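Side-chain contact in hydroquinone dioxygenase small subunit (Pseudomonas sp., PDB 4ZXA), which is the smaller subunit of a two-subunit, cupin-type hydroquinone 1,2-dioxygenase that probably takes part in opening the hydroquinone ring: residues T152-G155 with P156-E160. Numbering follows the deposited sequence.
Sequences TIKG and PLSVE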
# COMPACT_ATOMS: atom_id res chain seq x y z
N THR A 152 28.09 -23.24 13.55
CA THR A 152 29.45 -23.75 13.40
C THR A 152 29.79 -24.03 11.93
O THR A 152 29.17 -23.46 11.03
CB THR A 152 29.68 -25.01 14.29
OG1 THR A 152 31.07 -25.36 14.29
CG2 THR A 152 28.84 -26.19 13.81
N ILE A 153 30.77 -24.91 11.70
CA ILE A 153 31.19 -25.26 10.35
C ILE A 153 31.09 -26.76 10.13
O ILE A 153 31.42 -27.53 11.01
CB ILE A 153 32.63 -24.78 10.10
CG1 ILE A 153 32.71 -23.26 10.30
CG2 ILE A 153 33.13 -25.22 8.72
CD1 ILE A 153 34.09 -22.66 10.10
N LYS A 154 30.62 -27.18 8.96
CA LYS A 154 30.46 -28.61 8.67
C LYS A 154 31.74 -29.35 9.04
O LYS A 154 32.83 -28.97 8.62
CB LYS A 154 30.13 -28.84 7.19
CG LYS A 154 29.10 -29.95 6.92
CD LYS A 154 29.74 -31.13 6.23
CE LYS A 154 29.51 -31.15 4.74
NZ LYS A 154 28.13 -31.58 4.43
N GLY A 155 31.58 -30.41 9.85
CA GLY A 155 32.70 -31.22 10.30
C GLY A 155 32.39 -32.71 10.35
O GLY A 155 31.35 -33.15 9.86
N PRO A 156 33.30 -33.49 10.94
CA PRO A 156 33.22 -34.96 11.04
C PRO A 156 31.96 -35.45 11.75
O PRO A 156 31.50 -36.55 11.43
CB PRO A 156 34.44 -35.32 11.90
CG PRO A 156 35.37 -34.18 11.76
CD PRO A 156 34.51 -32.96 11.60
N LEU A 157 31.45 -34.66 12.69
CA LEU A 157 30.26 -34.99 13.48
C LEU A 157 28.93 -34.53 12.87
O LEU A 157 27.86 -34.89 13.37
CB LEU A 157 30.38 -34.40 14.88
CG LEU A 157 31.26 -35.08 15.94
CD1 LEU A 157 32.26 -36.07 15.32
CD2 LEU A 157 31.96 -34.06 16.83
N SER A 158 28.98 -33.73 11.81
CA SER A 158 27.75 -33.16 11.27
C SER A 158 26.98 -34.20 10.49
O SER A 158 27.52 -34.88 9.62
CB SER A 158 28.05 -31.95 10.40
OG SER A 158 28.82 -30.99 11.12
N VAL A 159 25.70 -34.34 10.79
CA VAL A 159 24.91 -35.32 10.08
C VAL A 159 23.96 -34.62 9.12
O VAL A 159 23.21 -33.72 9.51
CB VAL A 159 24.13 -36.23 11.05
CG1 VAL A 159 23.49 -37.41 10.29
CG2 VAL A 159 25.05 -36.73 12.15
N GLU A 160 24.01 -35.03 7.85
CA GLU A 160 23.05 -34.55 6.88
C GLU A 160 22.01 -35.62 6.60
O GLU A 160 22.35 -36.78 6.34
CB GLU A 160 23.74 -34.14 5.59
CG GLU A 160 24.59 -32.88 5.70
CD GLU A 160 25.31 -32.56 4.40
OE1 GLU A 160 26.38 -33.16 4.16
OE2 GLU A 160 24.81 -31.75 3.61
O HOH W 1 30.02 -34.56 8.34
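G155 and S158 face each other across a type I beta turn, closed by S158 N donating to G155 O at 3.1 Å, and a water bridges G155 O and S158 O. P156 and L157 occupy the two corner positions. This turn carries the chain from strand 145-153 to the short, weakly bonded strand 158-159, which lies beside strand 52-58 at the edge of the mixed sheet.

The side chain of S158 reaches back across the turn: G155 N donates to its OG at 3.1 Å, nearly straight at 170°. With chi1 -55°, OG lies anti to its own carbonyl carbon and beside its backbone N, which brings it to G155 N; it also hydrogen-bonds E64 OE2 of strand 61-69. Replacing S158 by an alanine would remove OG and is likely to leave G155 N and the E64 carboxylate without this shared partner. Beyond the turn, K154, bent at chi2 to chi4, crosses E160 at about a right angle. Their salt bridge is doubtful in detail because NZ and OE1 are modelled too close; E160 OE2 also hydrogen-bonds W162 NE1.

Paired backbone and side-chain bonds between G155 and S158 together restrain the turn, while E64 ties it to the cupin sheet.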